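Local coordinates for protein 2-nitrobenzoate nitroreductase (Pseudomonas fluorescens, PDB 4Z85) that reduces the nitro group of 2-nitrobenzoate, probably using FMN as its bound flavin cofactor, at residues Thr31-Glu36 and Ile82-Phe87; Glu94-Arg99 and Pro130-Ala135; Ser124-Val129 and Ala138-Leu143. All blocks are in the same frame, centred on the assembly; numbering follows the deposited sequence.

In the fold
The three contacts lie on one flavin-reductase-type barrel, a fold that in this family generally carries FMN. Interaction 1 lies where strands 28-33 and 86-90 approach each other and closes first along the chain. Interactions 2 and 3 then interlock, their segments alternating in sequence. The loop 124-129 and the turn 130-135 form one connection, part of interactions 3 and 2 and touched by interaction 1. Interactions 1 and 3 have centres about 10 Å apart and meet where Q86 OE1 and D128 N lie 2.9 Å apart, probably hydrogen-bonded. Interaction 2, its centre about 19 Å from that of interaction 1, is joined to it by a probable hydrogen bond between T31 OG1 and P130 O (2.9 Å).

Interaction 1: residues Thr31-Glu36 and Ile82-Phe87; sequences TSLNSE and IEREQF
R84, at the end of helix 77-84, reaches over to the turn that follows strand 28-33 and makes the one direct hydrogen bond between 31-36 and 82-87. Its NH2 donates to the backbone O of N34 at 2.8 Å, nearly straight (164° at the hydrogen) and nearly along the C=O axis, with the oxygen at the guanidinium edge. A bend at chi2 (-107°) sets CD off the staggered positions, and the chain runs extended from there to the guanidinium.

Nonpolar contact adds to one side. CB of L33 lies over one guanidinium face, offset toward the rim and 3.7 Å from R84 NE, while L33 CD1 comes to 3.8 Å from R84 NH1; the two side chains cross obliquely. Where strands 28-33 and 86-90 pair, F87 meets T31 most closely through its CB, 3.5 Å from T31 O, and its ring leads away to pack on I81 and C141.

Two waters fill out the polar contact. Water 1 accepts from L33 N at 3.1 Å and donates to Q86 O, joining the two backbones where they separate. Water 2 donates to L33 O and, at 2.6 Å, to E83 OE1, and accepts only weakly from R84 NE; it ties the helix end to the strand end.

The turn is also held from within. OD1 of N34 accepts from E36 N at 3.0 Å, an Asx turn, and from L38 N as well, which fixes the backbone that presents N34 O to the arginine. T31 and V88 are paired by backbone hydrogen bonds, and S32 with N40. The arrangement is thus the closing seam of an antiparallel beta barrel, with helix 77-84 packed against the seam, in the flavin-reductase-like fold.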
loop_
_atom_site.group_PDB
_atom_site.type_symbol
_atom_site.label_atom_id
_atom_site.label_comp_id
_atom_site.label_asym_id
_atom_site.label_seq_id
_atom_site.Cartn_x
_atom_site.Cartn_y
_atom_site.Cartn_z
ATOM N N THR A 31 -7.760 -14.690 4.874
ATOM C CA THR A 31 -8.329 -16.013 5.117
ATOM C C THR A 31 -9.311 -16.358 3.997
ATOM O O THR A 31 -10.071 -15.498 3.516
ATOM C CB THR A 31 -9.028 -16.123 6.496
ATOM O OG1 THR A 31 -9.856 -14.982 6.744
ATOM C CG2 THR A 31 -7.992 -16.251 7.612
ATOM N N SER A 32 -9.256 -17.617 3.567
ATOM C CA SER A 32 -10.095 -18.097 2.474
ATOM C C SER A 32 -10.457 -19.558 2.743
ATOM O O SER A 32 -9.846 -20.189 3.597
ATOM C CB SER A 32 -9.376 -17.935 1.130
ATOM O OG SER A 32 -8.107 -18.568 1.121
ATOM N N LEU A 33 -11.458 -20.082 2.038
ATOM C CA LEU A 33 -11.863 -21.483 2.209
ATOM C C LEU A 33 -11.668 -22.305 0.939
ATOM O O LEU A 33 -11.997 -21.847 -0.154
ATOM C CB LEU A 33 -13.327 -21.564 2.640
ATOM C CG LEU A 33 -13.712 -20.992 3.997
ATOM C CD1 LEU A 33 -15.223 -21.039 4.164
ATOM C CD2 LEU A 33 -13.023 -21.775 5.101
ATOM N N ASN A 34 -11.145 -23.522 1.074
ATOM C CA ASN A 34 -11.023 -24.404 -0.087
ATOM C C ASN A 34 -12.292 -25.238 -0.300
ATOM O O ASN A 34 -13.314 -25.005 0.353
ATOM C CB ASN A 34 -9.797 -25.321 0.032
ATOM C CG ASN A 34 -9.924 -26.361 1.141
ATOM O OD1 ASN A 34 -10.936 -26.457 1.829
ATOM N ND2 ASN A 34 -8.880 -27.161 1.301
ATOM N N SER A 35 -12.213 -26.207 -1.212
ATOM C CA SER A 35 -13.350 -27.058 -1.574
ATOM C C SER A 35 -13.954 -27.792 -0.386
ATOM O O SER A 35 -15.151 -28.064 -0.356
ATOM C CB SER A 35 -12.932 -28.094 -2.619
ATOM O OG SER A 35 -12.388 -27.480 -3.768
ATOM N N GLU A 36 -13.113 -28.109 0.591
ATOM C CA GLU A 36 -13.493 -28.977 1.695
ATOM C C GLU A 36 -13.872 -28.203 2.952
ATOM O O GLU A 36 -14.185 -28.800 3.983
ATOM C CB GLU A 36 -12.342 -29.935 2.001
ATOM C CG GLU A 36 -11.629 -30.426 0.751
ATOM C CD GLU A 36 -10.137 -30.624 0.959
ATOM O OE1 GLU A 36 -9.625 -30.287 2.052
ATOM O OE2 GLU A 36 -9.473 -31.112 0.018
ATOM N N ILE A 82 -11.322 -17.624 -6.176
ATOM C CA ILE A 82 -12.005 -17.872 -7.448
ATOM C C ILE A 82 -13.242 -18.734 -7.244
ATOM O O ILE A 82 -14.323 -18.427 -7.760
ATOM C CB ILE A 82 -11.072 -18.552 -8.459
ATOM C CG1 ILE A 82 -10.022 -17.561 -8.947
ATOM C CG2 ILE A 82 -11.861 -19.105 -9.641
ATOM C CD1 ILE A 82 -8.950 -18.172 -9.815
ATOM N N GLU A 83 -13.088 -19.789 -6.456
ATOM C CA GLU A 83 -14.169 -20.736 -6.224
ATOM C C GLU A 83 -15.288 -20.154 -5.370
ATOM O O GLU A 83 -16.463 -20.328 -5.693
ATOM C CB GLU A 83 -13.626 -22.008 -5.571
ATOM C CG GLU A 83 -12.714 -22.823 -6.482
ATOM C CD GLU A 83 -12.088 -24.025 -5.787
ATOM O OE1 GLU A 83 -12.072 -24.068 -4.534
ATOM O OE2 GLU A 83 -11.612 -24.933 -6.503
ATOM N N ARG A 84 -14.939 -19.450 -4.292
ATOM C CA ARG A 84 -15.976 -18.979 -3.373
ATOM C C ARG A 84 -16.435 -17.537 -3.635
ATOM O O ARG A 84 -17.501 -17.136 -3.170
ATOM C CB ARG A 84 -15.485 -19.096 -1.933
ATOM C CG ARG A 84 -15.043 -20.489 -1.531
ATOM C CD ARG A 84 -16.059 -21.113 -0.608
ATOM N NE ARG A 84 -15.630 -22.415 -0.108
ATOM C CZ ARG A 84 -16.263 -23.079 0.851
ATOM N NH1 ARG A 84 -17.344 -22.555 1.409
ATOM N NH2 ARG A 84 -15.814 -24.260 1.256
ATOM N N GLU A 85 -15.624 -16.769 -4.366
ATOM C CA GLU A 85 -15.881 -15.351 -4.635
ATOM C C GLU A 85 -16.040 -14.569 -3.334
ATOM O O GLU A 85 -16.679 -13.511 -3.295
ATOM C CB GLU A 85 -17.113 -15.194 -5.531
ATOM C CG GLU A 85 -16.965 -15.994 -6.817
ATOM C CD GLU A 85 -18.150 -15.857 -7.749
ATOM O OE1 GLU A 85 -18.875 -14.840 -7.658
ATOM O OE2 GLU A 85 -18.346 -16.775 -8.575
ATOM N N GLN A 86 -15.437 -15.102 -2.273
ATOM C CA GLN A 86 -15.477 -14.496 -0.953
ATOM C C GLN A 86 -14.150 -14.691 -0.257
ATOM O O GLN A 86 -13.470 -15.690 -0.497
ATOM C CB GLN A 86 -16.567 -15.112 -0.074
ATOM C CG GLN A 86 -17.934 -15.232 -0.668
ATOM C CD GLN A 86 -18.911 -15.810 0.334
ATOM O OE1 GLN A 86 -18.511 -16.457 1.304
ATOM N NE2 GLN A 86 -20.191 -15.569 0.116
ATOM N N PHE A 87 -13.805 -13.751 0.621
ATOM C CA PHE A 87 -12.629 -13.914 1.485
ATOM C C PHE A 87 -12.592 -12.828 2.539
ATOM O O PHE A 87 -13.362 -11.855 2.475
ATOM C CB PHE A 87 -11.320 -13.920 0.676
ATOM C CG PHE A 87 -11.083 -12.675 -0.143
ATOM C CD1 PHE A 87 -11.708 -12.506 -1.370
ATOM C CD2 PHE A 87 -10.196 -11.697 0.295
ATOM C CE1 PHE A 87 -11.477 -11.374 -2.138
ATOM C CE2 PHE A 87 -9.956 -10.566 -0.470
ATOM C CZ PHE A 87 -10.598 -10.398 -1.686
HETATM O O HOH W 1 -12.578 -18.251 -0.184
HETATM O O HOH W 2 -13.188 -23.137 -2.320
#

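Interaction 2: residues Glu94-Arg99 and Pro130-Ala135; sequences ERIAER and PRITDA
D134 has the most surface buried here, meeting R95, I96 and R99 of the helix together. Its OD2 takes a salt bridge from R99 NH2 at 2.7 Å, a nearly straight bond (169°) on the anti lone pair, and the guanidinium and carboxylate planes stand 69° apart. A bend at chi3 (-75°) places NE of R99 to one side of its otherwise extended chain. The same NH2 also donates to R95 O at 3.0 Å, so two acceptors in its plane hold the group against rotation.

I96 adds apolar packing: its CG2 presses on D134 CB at 3.4 Å, the two side chains running antiparallel alongside each other. The same methyl comes within 4.4 Å of I132 CG2, and I96 CD1 within 4.5 Å of A135 CB.

R95 crosses D134 at about a right angle, its CD 3.5 Å from D134 O.

D134 belongs to a type I turn from I132 to A135 that begins on the last residue of strand 131-132. Helix 94-103 packs through I96 on this turn, on L29 of strand 28-33 and on F119, while R99 NH1 bonds to G118 O in the loop before strand 121-122.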
loop_
_atom_site.group_PDB
_atom_site.type_symbol
_atom_site.label_atom_id
_atom_site.label_comp_id
_atom_site.label_asym_id
_atom_site.label_seq_id
_atom_site.Cartn_x
_atom_site.Cartn_y
_atom_site.Cartn_z
ATOM N N GLU A 94 -0.022 -6.170 16.852
ATOM C CA GLU A 94 0.864 -6.942 17.712
ATOM C C GLU A 94 0.306 -8.322 18.074
ATOM O O GLU A 94 1.047 -9.315 18.102
ATOM C CB GLU A 94 1.145 -6.143 18.988
ATOM C CG GLU A 94 2.246 -6.720 19.830
ATOM C CD GLU A 94 2.368 -6.028 21.174
ATOM O OE1 GLU A 94 2.110 -4.809 21.238
ATOM O OE2 GLU A 94 2.713 -6.710 22.168
ATOM N N ARG A 95 -0.997 -8.377 18.327
ATOM C CA ARG A 95 -1.639 -9.601 18.813
ATOM C C ARG A 95 -1.527 -10.779 17.843
ATOM O O ARG A 95 -1.524 -11.943 18.263
ATOM C CB ARG A 95 -3.111 -9.329 19.121
ATOM C CG ARG A 95 -3.850 -10.494 19.764
ATOM C CD ARG A 95 -5.252 -10.090 20.189
ATOM N NE ARG A 95 -5.236 -9.153 21.310
ATOM C CZ ARG A 95 -5.498 -7.855 21.204
ATOM N NH1 ARG A 95 -5.803 -7.336 20.025
ATOM N NH2 ARG A 95 -5.456 -7.075 22.275
ATOM N N ILE A 96 -1.444 -10.494 16.546
ATOM C CA ILE A 96 -1.351 -11.578 15.579
ATOM C C ILE A 96 -0.125 -11.528 14.679
ATOM O O ILE A 96 -0.017 -12.329 13.768
ATOM C CB ILE A 96 -2.604 -11.639 14.687
ATOM C CG1 ILE A 96 -2.736 -10.376 13.826
ATOM C CG2 ILE A 96 -3.854 -11.830 15.541
ATOM C CD1 ILE A 96 -3.787 -10.524 12.722
ATOM N N ALA A 97 0.811 -10.623 14.950
ATOM C CA ALA A 97 1.952 -10.431 14.051
ATOM C C ALA A 97 2.807 -11.691 13.856
ATOM O O ALA A 97 3.166 -12.054 12.724
ATOM C CB ALA A 97 2.821 -9.287 14.565
ATOM N N GLU A 98 3.164 -12.353 14.957
ATOM C CA GLU A 98 4.030 -13.528 14.826
ATOM C C GLU A 98 3.377 -14.647 14.003
ATOM O O GLU A 98 3.995 -15.213 13.097
ATOM C CB GLU A 98 4.424 -14.073 16.203
ATOM C CG GLU A 98 5.328 -15.290 16.105
ATOM C CD GLU A 98 6.653 -14.975 15.434
ATOM O OE1 GLU A 98 7.024 -15.676 14.473
ATOM O OE2 GLU A 98 7.323 -14.018 15.875
ATOM N N ARG A 99 2.124 -14.953 14.325
ATOM C CA ARG A 99 1.412 -15.995 13.608
ATOM C C ARG A 99 1.208 -15.590 12.151
ATOM O O ARG A 99 1.294 -16.419 11.247
ATOM C CB ARG A 99 0.082 -16.293 14.296
ATOM C CG ARG A 99 0.250 -17.015 15.628
ATOM C CD ARG A 99 -1.075 -17.145 16.359
ATOM N NE ARG A 99 -1.504 -15.887 16.957
ATOM C CZ ARG A 99 -2.690 -15.695 17.521
ATOM N NH1 ARG A 99 -3.577 -16.693 17.570
ATOM N NH2 ARG A 99 -3.000 -14.509 18.028
ATOM N N PRO A 130 -14.534 -17.284 7.415
ATOM C CA PRO A 130 -14.366 -16.747 8.762
ATOM C C PRO A 130 -13.176 -15.795 8.859
ATOM O O PRO A 130 -12.273 -15.858 8.023
ATOM C CB PRO A 130 -14.107 -17.999 9.596
ATOM C CG PRO A 130 -13.372 -18.882 8.668
ATOM C CD PRO A 130 -13.983 -18.647 7.304
ATOM N N ARG A 131 -13.200 -14.941 9.872
ATOM C CA ARG A 131 -12.081 -14.078 10.200
ATOM C C ARG A 131 -11.230 -14.740 11.270
ATOM O O ARG A 131 -11.655 -15.710 11.904
ATOM C CB ARG A 131 -12.571 -12.729 10.695
ATOM C CG ARG A 131 -13.218 -12.799 12.068
ATOM C CD ARG A 131 -13.507 -11.422 12.592
ATOM N NE ARG A 131 -14.286 -11.430 13.833
ATOM C CZ ARG A 131 -13.769 -11.605 15.047
ATOM N NH1 ARG A 131 -12.467 -11.817 15.198
ATOM N NH2 ARG A 131 -14.559 -11.576 16.113
ATOM N N ILE A 132 -10.030 -14.207 11.470
ATOM C CA ILE A 132 -9.157 -14.652 12.548
ATOM C C ILE A 132 -9.663 -14.074 13.859
ATOM O O ILE A 132 -9.958 -12.883 13.941
ATOM C CB ILE A 132 -7.705 -14.227 12.276
ATOM C CG1 ILE A 132 -7.123 -15.106 11.162
ATOM C CG2 ILE A 132 -6.861 -14.297 13.550
ATOM C CD1 ILE A 132 -5.842 -14.578 10.577
ATOM N N THR A 133 -9.801 -14.922 14.881
ATOM C CA THR A 133 -10.432 -14.484 16.120
ATOM C C THR A 133 -9.697 -13.291 16.733
ATOM O O THR A 133 -10.324 -12.338 17.188
ATOM C CB THR A 133 -10.515 -15.646 17.152
ATOM O OG1 THR A 133 -11.260 -16.727 16.584
ATOM C CG2 THR A 133 -11.217 -15.194 18.419
ATOM N N ASP A 134 -8.368 -13.314 16.697
ATOM C CA ASP A 134 -7.596 -12.269 17.359
ATOM C C ASP A 134 -7.356 -11.003 16.501
ATOM O O ASP A 134 -6.643 -10.097 16.936
ATOM C CB ASP A 134 -6.239 -12.824 17.809
ATOM C CG ASP A 134 -6.317 -13.632 19.092
ATOM O OD1 ASP A 134 -7.364 -13.594 19.772
ATOM O OD2 ASP A 134 -5.310 -14.296 19.418
ATOM N N ALA A 135 -7.936 -10.930 15.302
ATOM C CA ALA A 135 -7.670 -9.790 14.409
ATOM C C ALA A 135 -8.244 -8.494 14.959
ATOM O O ALA A 135 -9.355 -8.479 15.478
ATOM C CB ALA A 135 -8.227 -10.053 13.010
HETATM O O HOH W 3 -6.834 -16.037 16.863
#

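Interaction 3: residues Ser124-Val129 and Ala138-Leu143; sequences STTIDV and AWECKL
The carboxylate of E140 is the flat group of this contact, covered by the loop on one face and met at one edge. S124 CB lies over that face, 3.3 Å from E140 OE2. On the same side, two successive backbone N-H groups meet the syn sides of the oxygens: T125 N donates to E140 OE2 at 2.9 Å, 33° out of the carboxylate plane, and T126 N to E140 OE1 at 2.9 Å, 28° out. At the edge, the hydroxyl of T126 donates to E140 OE1 at 2.6 Å, on the anti lone pair. OG1 of T126 sits between its own backbone N and carbonyl carbon (chi1 63°), which lets N and hydroxyl share one oxygen.

Water 4 donates to both E140 OE2 and S124 OG, while S124 OG gives its own proton to V129 O at 2.6 Å, drawing the loop ends together. H3 of the second subunit also bonds weakly to OE2. An alanine at E140 would probably leave T125 N, T126 N and the T126 hydroxyl without their acceptor, setting that part of the loop free to shift.

Beside the polar grip, I127 packs down on the strand. Its CD1 lies 3.7 Å from C141 N and 3.9 Å from E140 CB, and its CG2 touches the CG of K142.

The whole is a loop fastened to a barrel strand by one buried glutamate bonded to consecutive backbone N-H groups. It lays the connection between strands 121-122 and 131-132 over strand 137-150 of the flavin-reductase-like barrel, close to the subunit interface.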
loop_
_atom_site.group_PDB
_atom_site.type_symbol
_atom_site.label_atom_id
_atom_site.label_comp_id
_atom_site.label_asym_id
_atom_site.label_seq_id
_atom_site.Cartn_x
_atom_site.Cartn_y
_atom_site.Cartn_z
ATOM N N SER A 124 -17.941 -15.073 9.894
ATOM C CA SER A 124 -18.291 -13.758 9.369
ATOM C C SER A 124 -19.802 -13.598 9.261
ATOM O O SER A 124 -20.532 -14.584 9.189
ATOM C CB SER A 124 -17.647 -13.521 8.000
ATOM O OG SER A 124 -16.240 -13.436 8.102
ATOM N N THR A 125 -20.257 -12.348 9.228
ATOM C CA THR A 125 -21.685 -12.028 9.187
ATOM C C THR A 125 -22.277 -12.076 7.779
ATOM O O THR A 125 -23.342 -12.664 7.563
ATOM C CB THR A 125 -21.941 -10.634 9.792
ATOM O OG1 THR A 125 -21.578 -10.646 11.177
ATOM C CG2 THR A 125 -23.400 -10.246 9.667
ATOM N N THR A 126 -21.588 -11.468 6.818
ATOM C CA THR A 126 -22.123 -11.335 5.469
ATOM C C THR A 126 -21.624 -12.386 4.488
ATOM O O THR A 126 -22.099 -12.456 3.350
ATOM C CB THR A 126 -21.784 -9.964 4.877
ATOM O OG1 THR A 126 -20.359 -9.848 4.758
ATOM C CG2 THR A 126 -22.319 -8.852 5.767
ATOM N N ILE A 127 -20.645 -13.181 4.901
ATOM C CA ILE A 127 -20.061 -14.170 4.008
ATOM C C ILE A 127 -19.722 -15.436 4.779
ATOM O O ILE A 127 -19.828 -15.471 6.003
ATOM C CB ILE A 127 -18.773 -13.647 3.306
ATOM C CG1 ILE A 127 -17.757 -13.166 4.344
ATOM C CG2 ILE A 127 -19.090 -12.535 2.319
ATOM C CD1 ILE A 127 -16.424 -12.787 3.738
ATOM N N ASP A 128 -19.296 -16.465 4.061
ATOM C CA ASP A 128 -19.042 -17.770 4.666
ATOM C C ASP A 128 -17.632 -17.914 5.226
ATOM O O ASP A 128 -17.406 -18.671 6.171
ATOM C CB ASP A 128 -19.297 -18.878 3.646
ATOM C CG ASP A 128 -20.759 -18.969 3.241
ATOM O OD1 ASP A 128 -21.633 -18.736 4.108
ATOM O OD2 ASP A 128 -21.027 -19.263 2.057
ATOM N N VAL A 129 -16.679 -17.196 4.641
ATOM C CA VAL A 129 -15.293 -17.282 5.094
ATOM C C VAL A 129 -15.163 -16.601 6.449
ATOM O O VAL A 129 -15.641 -15.489 6.635
ATOM C CB VAL A 129 -14.321 -16.635 4.079
ATOM C CG1 VAL A 129 -12.873 -16.758 4.558
ATOM C CG2 VAL A 129 -14.480 -17.278 2.718
ATOM N N ALA A 138 -11.209 -6.593 10.557
ATOM C CA ALA A 138 -11.297 -7.489 9.411
ATOM C C ALA A 138 -12.284 -6.955 8.393
ATOM O O ALA A 138 -13.300 -6.377 8.744
ATOM C CB ALA A 138 -11.694 -8.898 9.855
ATOM N N TRP A 139 -11.962 -7.102 7.119
ATOM C CA TRP A 139 -12.877 -6.772 6.040
ATOM C C TRP A 139 -13.511 -8.062 5.532
ATOM O O TRP A 139 -12.810 -9.000 5.151
ATOM C CB TRP A 139 -12.153 -6.080 4.878
ATOM C CG TRP A 139 -11.590 -4.724 5.139
ATOM C CD1 TRP A 139 -11.788 -3.930 6.236
ATOM C CD2 TRP A 139 -10.729 -3.990 4.261
ATOM N NE1 TRP A 139 -11.109 -2.741 6.085
ATOM C CE2 TRP A 139 -10.457 -2.754 4.877
ATOM C CE3 TRP A 139 -10.158 -4.264 3.006
ATOM C CZ2 TRP A 139 -9.626 -1.795 4.292
ATOM C CZ3 TRP A 139 -9.344 -3.316 2.429
ATOM C CH2 TRP A 139 -9.083 -2.095 3.066
ATOM N N GLU A 140 -14.840 -8.115 5.550
ATOM C CA GLU A 140 -15.588 -9.163 4.876
ATOM C C GLU A 140 -15.760 -8.742 3.421
ATOM O O GLU A 140 -16.376 -7.693 3.132
ATOM C CB GLU A 140 -16.948 -9.390 5.563
ATOM C CG GLU A 140 -16.808 -9.720 7.058
ATOM C CD GLU A 140 -18.137 -10.041 7.735
ATOM O OE1 GLU A 140 -19.189 -9.921 7.072
ATOM O OE2 GLU A 140 -18.116 -10.410 8.933
ATOM N N CYS A 141 -15.194 -9.564 2.529
ATOM C CA CYS A 141 -15.041 -9.204 1.124
ATOM C C CYS A 141 -15.634 -10.190 0.144
ATOM O O CYS A 141 -15.652 -11.409 0.372
ATOM C CB CYS A 141 -13.563 -9.048 0.777
ATOM S SG CYS A 141 -12.651 -7.962 1.880
ATOM N N LYS A 142 -16.088 -9.629 -0.971
ATOM C CA LYS A 142 -16.471 -10.403 -2.132
ATOM C C LYS A 142 -15.524 -10.093 -3.271
ATOM O O LYS A 142 -14.969 -8.995 -3.359
ATOM C CB LYS A 142 -17.919 -10.106 -2.527
ATOM C CG LYS A 142 -18.908 -10.570 -1.467
ATOM C CD LYS A 142 -20.346 -10.231 -1.859
ATOM C CE LYS A 142 -21.360 -10.972 -0.994
ATOM N NZ LYS A 142 -22.772 -10.631 -1.390
ATOM N N LEU A 143 -15.333 -11.073 -4.138
ATOM C CA LEU A 143 -14.491 -10.889 -5.302
ATOM C C LEU A 143 -15.138 -9.923 -6.270
ATOM O O LEU A 143 -16.281 -10.111 -6.671
ATOM C CB LEU A 143 -14.230 -12.229 -6.000
ATOM C CG LEU A 143 -13.337 -12.124 -7.237
ATOM C CD1 LEU A 143 -11.922 -11.661 -6.829
ATOM C CD2 LEU A 143 -13.283 -13.430 -8.014
HETATM O O HOH W 4 -15.714 -11.329 9.906
#